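Local coordinates for Kiaa0380 (Homo sapiens, PDB 1HTJ), which probably links heterotrimeric G protein signalling to Rho GTPases, pairing an RGS-like domain with guanine nucleotide exchange activity, at residues L61-Q71 against M192-H202. The protein carries 3 engineered substitutions. Numbering follows the deposited sequence.
Sequences LFYLCAEVYQQ and MDFALNTYMSH
Leu64 lies against Tyr199 where two helices of the all-helical RGS-like domain, 58-69 and 186-202, pack in its interior, running in roughly the same direction at 44° with segment axes 8.9 Å apart. No hydrogen bond joins the two segments, and the contact rests on apolar packing.

The aromatic part is a CH-pi contact: Leu64 CD2 sits over the centre of one face of the Tyr199 ring, 3.7 Å from its centroid. With CG anti to the backbone N (chi1 -169°), Tyr199 extends toward helix 58-69, and the two side chains cross at about a right angle. A tyrosine suits this place because its ring gives Leu64 a broad apolar face while its hydroxyl is satisfied beyond the pair, hydrogen-bonded to Lys38 O.

Apolar packing continues along the helices in both directions. Small Ala195 lets the backbones come near each other here, its CB lying 3.5 Å from Cys65 SG and 4.0 Å from Leu61 CB. Leu61 reaches farther, with CD1 3.8 Å from CA of Met192 (present as selenomethionine). Toward the C-terminal ends of both helices, branched Val68 divides its work: CG2 meets Tyr199 CD1 at 3.5 Å, and CG1 lies beside the His202 ring.

The polar residues find partners within their own helix or beyond the pair. Thr198 can serve in a helix facing an apolar neighbour because its OG1 bonds back to Phe194 O (2.8 Å), while its methyl CG2 turns to Val68. Glu67 CG lies at the Tyr199 ring edge; its carboxylate leads away, OE2 salt-bridged to Lys38 and OE1 hydrogen-bonded to Gln125. At the exposed C-terminal end, Gln71 OE1 comes to the edge of the His202 ring, 3.5 Å from CE1.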
loop_
_atom_site.group_PDB
_atom_site.type_symbol
_atom_site.label_atom_id
_atom_site.label_comp_id
_atom_site.label_asym_id
_atom_site.label_seq_id
_atom_site.Cartn_x
_atom_site.Cartn_y
_atom_site.Cartn_z
ATOM N N LEU A 61 2.604 -2.092 0.773
ATOM C CA LEU A 61 1.387 -2.380 1.515
ATOM C C LEU A 61 1.644 -2.110 2.986
ATOM O O LEU A 61 0.769 -1.612 3.703
ATOM C CB LEU A 61 0.921 -3.832 1.304
ATOM C CG LEU A 61 0.253 -4.136 -0.049
ATOM C CD1 LEU A 61 -0.235 -5.588 -0.072
ATOM C CD2 LEU A 61 -0.930 -3.168 -0.269
ATOM N N PHE A 62 2.848 -2.436 3.434
ATOM C CA PHE A 62 3.214 -2.192 4.816
ATOM C C PHE A 62 3.153 -0.681 5.067
ATOM O O PHE A 62 2.502 -0.201 6.009
ATOM C CB PHE A 62 4.630 -2.690 5.087
ATOM C CG PHE A 62 5.187 -2.196 6.381
ATOM C CD1 PHE A 62 4.570 -2.534 7.592
ATOM C CD2 PHE A 62 6.281 -1.328 6.398
ATOM C CE1 PHE A 62 5.031 -2.014 8.795
ATOM C CE2 PHE A 62 6.752 -0.801 7.604
ATOM C CZ PHE A 62 6.124 -1.145 8.805
ATOM N N TYR A 63 3.832 0.064 4.199
ATOM C CA TYR A 63 3.881 1.515 4.300
ATOM C C TYR A 63 2.472 2.128 4.369
ATOM O O TYR A 63 2.199 3.009 5.197
ATOM C CB TYR A 63 4.634 2.086 3.089
ATOM C CG TYR A 63 4.752 3.582 3.110
ATOM C CD1 TYR A 63 5.933 4.196 3.511
ATOM C CD2 TYR A 63 3.677 4.386 2.752
ATOM C CE1 TYR A 63 6.040 5.584 3.553
ATOM C CE2 TYR A 63 3.770 5.776 2.792
ATOM C CZ TYR A 63 4.954 6.366 3.190
ATOM O OH TYR A 63 5.064 7.735 3.202
ATOM N N LEU A 64 1.589 1.659 3.491
ATOM C CA LEU A 64 0.230 2.161 3.437
ATOM C C LEU A 64 -0.557 1.831 4.711
ATOM O O LEU A 64 -1.434 2.600 5.136
ATOM C CB LEU A 64 -0.488 1.589 2.208
ATOM C CG LEU A 64 -0.002 2.096 0.838
ATOM C CD1 LEU A 64 -0.725 1.368 -0.281
ATOM C CD2 LEU A 64 -0.256 3.590 0.729
ATOM N N CYS A 65 -0.260 0.681 5.307
ATOM C CA CYS A 65 -0.956 0.288 6.522
ATOM C C CYS A 65 -0.432 1.106 7.699
ATOM O O CYS A 65 -1.211 1.558 8.529
ATOM C CB CYS A 65 -0.799 -1.215 6.768
ATOM S SG CYS A 65 -1.885 -2.255 5.724
ATOM N N ALA A 66 0.883 1.308 7.746
ATOM C CA ALA A 66 1.507 2.101 8.808
ATOM C C ALA A 66 0.979 3.523 8.700
ATOM O O ALA A 66 0.774 4.201 9.702
ATOM C CB ALA A 66 3.023 2.098 8.665
ATOM N N GLU A 67 0.754 3.960 7.468
ATOM C CA GLU A 67 0.224 5.285 7.201
ATOM C C GLU A 67 -1.187 5.381 7.799
ATOM O O GLU A 67 -1.513 6.358 8.476
ATOM C CB GLU A 67 0.193 5.521 5.692
ATOM C CG GLU A 67 0.042 6.969 5.271
ATOM C CD GLU A 67 1.169 7.863 5.770
ATOM O OE1 GLU A 67 2.254 7.344 6.138
ATOM O OE2 GLU A 67 0.963 9.098 5.776
ATOM N N VAL A 68 -2.019 4.368 7.570
ATOM C CA VAL A 68 -3.371 4.374 8.129
ATOM C C VAL A 68 -3.318 4.337 9.654
ATOM O O VAL A 68 -4.091 5.024 10.327
ATOM C CB VAL A 68 -4.194 3.154 7.682
ATOM C CG1 VAL A 68 -5.545 3.158 8.384
ATOM C CG2 VAL A 68 -4.368 3.168 6.164
ATOM N N TYR A 69 -2.410 3.521 10.188
ATOM C CA TYR A 69 -2.257 3.375 11.631
ATOM C C TYR A 69 -2.042 4.716 12.335
ATOM O O TYR A 69 -2.687 5.014 13.336
ATOM C CB TYR A 69 -1.073 2.466 11.949
ATOM C CG TYR A 69 -0.824 2.290 13.435
ATOM C CD1 TYR A 69 -1.471 1.286 14.155
ATOM C CD2 TYR A 69 0.055 3.135 14.123
ATOM C CE1 TYR A 69 -1.249 1.121 15.516
ATOM C CE2 TYR A 69 0.283 2.980 15.486
ATOM C CZ TYR A 69 -0.373 1.969 16.174
ATOM O OH TYR A 69 -0.150 1.799 17.515
ATOM N N GLN A 70 -1.122 5.509 11.802
ATOM C CA GLN A 70 -0.785 6.805 12.368
ATOM C C GLN A 70 -1.873 7.847 12.192
ATOM O O GLN A 70 -1.602 9.038 12.296
ATOM C CB GLN A 70 0.497 7.323 11.732
ATOM C CG GLN A 70 1.685 6.424 11.954
ATOM C CD GLN A 70 2.893 6.892 11.188
ATOM O OE1 GLN A 70 2.829 7.095 9.975
ATOM N NE2 GLN A 70 4.004 7.068 11.884
ATOM N N GLN A 71 -3.100 7.410 11.941
ATOM C CA GLN A 71 -4.207 8.336 11.737
ATOM C C GLN A 71 -5.517 7.693 12.173
ATOM O O GLN A 71 -6.602 8.197 11.872
ATOM C CB GLN A 71 -4.283 8.716 10.254
ATOM C CG GLN A 71 -3.037 9.428 9.729
ATOM C CD GLN A 71 -2.833 9.266 8.225
ATOM O OE1 GLN A 71 -3.773 9.412 7.434
ATOM N NE2 GLN A 71 -1.593 8.971 7.822
HETATM N N MSE A 192 -2.778 -9.546 1.530
HETATM C CA MSE A 192 -2.694 -8.447 0.570
HETATM C C MSE A 192 -4.068 -7.759 0.463
HETATM O O MSE A 192 -4.174 -6.542 0.380
HETATM C CB MSE A 192 -2.283 -8.986 -0.810
HETATM C CG MSE A 192 -0.849 -9.530 -0.899
HETATM SE SE MSE A 192 -0.540 -10.484 -2.581
HETATM C CE MSE A 192 -0.618 -9.020 -3.845
ATOM N N ASP A 193 -5.125 -8.552 0.454
ATOM C CA ASP A 193 -6.467 -8.003 0.357
ATOM C C ASP A 193 -6.770 -7.192 1.623
ATOM O O ASP A 193 -7.347 -6.106 1.554
ATOM C CB ASP A 193 -7.482 -9.139 0.192
ATOM C CG ASP A 193 -8.898 -8.632 0.004
ATOM O OD1 ASP A 193 -9.251 -8.168 -1.097
ATOM O OD2 ASP A 193 -9.665 -8.680 0.979
ATOM N N PHE A 194 -6.372 -7.716 2.779
ATOM C CA PHE A 194 -6.608 -7.003 4.025
ATOM C C PHE A 194 -5.884 -5.656 4.013
ATOM O O PHE A 194 -6.473 -4.625 4.320
ATOM C CB PHE A 194 -6.103 -7.809 5.210
ATOM C CG PHE A 194 -6.278 -7.111 6.518
ATOM C CD1 PHE A 194 -7.419 -7.314 7.284
ATOM C CD2 PHE A 194 -5.312 -6.223 6.981
ATOM C CE1 PHE A 194 -7.599 -6.641 8.500
ATOM C CE2 PHE A 194 -5.484 -5.546 8.191
ATOM C CZ PHE A 194 -6.631 -5.762 8.948
ATOM N N ALA A 195 -4.601 -5.676 3.662
ATOM C CA ALA A 195 -3.790 -4.455 3.636
ATOM C C ALA A 195 -4.337 -3.436 2.638
ATOM O O ALA A 195 -4.498 -2.250 2.943
ATOM C CB ALA A 195 -2.346 -4.801 3.302
ATOM N N LEU A 196 -4.622 -3.916 1.435
ATOM C CA LEU A 196 -5.156 -3.075 0.375
ATOM C C LEU A 196 -6.451 -2.403 0.814
ATOM O O LEU A 196 -6.611 -1.183 0.687
ATOM C CB LEU A 196 -5.425 -3.912 -0.881
ATOM C CG LEU A 196 -6.030 -3.163 -2.077
ATOM C CD1 LEU A 196 -5.094 -2.037 -2.537
ATOM C CD2 LEU A 196 -6.260 -4.156 -3.213
ATOM N N ASN A 197 -7.382 -3.201 1.326
ATOM C CA ASN A 197 -8.659 -2.649 1.750
ATOM C C ASN A 197 -8.534 -1.720 2.960
ATOM O O ASN A 197 -9.300 -0.783 3.099
ATOM C CB ASN A 197 -9.647 -3.782 2.031
ATOM C CG ASN A 197 -10.055 -4.506 0.767
ATOM O OD1 ASN A 197 -10.326 -3.872 -0.253
ATOM N ND2 ASN A 197 -10.103 -5.838 0.822
ATOM N N THR A 198 -7.558 -1.973 3.824
ATOM C CA THR A 198 -7.354 -1.120 4.982
ATOM C C THR A 198 -7.068 0.306 4.531
ATOM O O THR A 198 -7.594 1.269 5.088
ATOM C CB THR A 198 -6.175 -1.615 5.811
ATOM O OG1 THR A 198 -6.532 -2.847 6.435
ATOM C CG2 THR A 198 -5.781 -0.595 6.857
ATOM N N TYR A 199 -6.223 0.437 3.515
ATOM C CA TYR A 199 -5.868 1.747 3.006
ATOM C C TYR A 199 -6.979 2.367 2.192
ATOM O O TYR A 199 -7.370 3.509 2.426
ATOM C CB TYR A 199 -4.636 1.690 2.109
ATOM C CG TYR A 199 -4.131 3.082 1.825
ATOM C CD1 TYR A 199 -3.430 3.793 2.804
ATOM C CD2 TYR A 199 -4.410 3.719 0.614
ATOM C CE1 TYR A 199 -3.019 5.099 2.590
ATOM C CE2 TYR A 199 -4.006 5.034 0.384
ATOM C CZ TYR A 199 -3.308 5.717 1.377
ATOM O OH TYR A 199 -2.863 7.005 1.164
HETATM N N MSE A 200 -7.463 1.613 1.212
HETATM C CA MSE A 200 -8.511 2.107 0.336
HETATM C C MSE A 200 -9.734 2.531 1.122
HETATM O O MSE A 200 -10.279 3.616 0.914
HETATM C CB MSE A 200 -8.884 1.044 -0.701
HETATM C CG MSE A 200 -7.864 0.911 -1.826
HETATM SE SE MSE A 200 -7.486 2.615 -2.704
HETATM C CE MSE A 200 -5.855 2.179 -3.654
ATOM N N SER A 201 -10.166 1.664 2.025
ATOM C CA SER A 201 -11.323 1.949 2.849
ATOM C C SER A 201 -11.067 3.266 3.572
ATOM O O SER A 201 -11.898 4.168 3.550
ATOM C CB SER A 201 -11.529 0.821 3.849
ATOM O OG SER A 201 -12.529 1.158 4.774
ATOM N N HIS A 202 -9.900 3.379 4.196
ATOM C CA HIS A 202 -9.542 4.596 4.903
ATOM C C HIS A 202 -9.528 5.803 3.963
ATOM O O HIS A 202 -9.821 6.926 4.381
ATOM C CB HIS A 202 -8.182 4.403 5.567
ATOM C CG HIS A 202 -7.511 5.675 5.970
ATOM N ND1 HIS A 202 -6.646 6.353 5.138
ATOM C CD2 HIS A 202 -7.551 6.380 7.126
ATOM C CE1 HIS A 202 -6.176 7.416 5.766
ATOM N NE2 HIS A 202 -6.710 7.456 6.974
#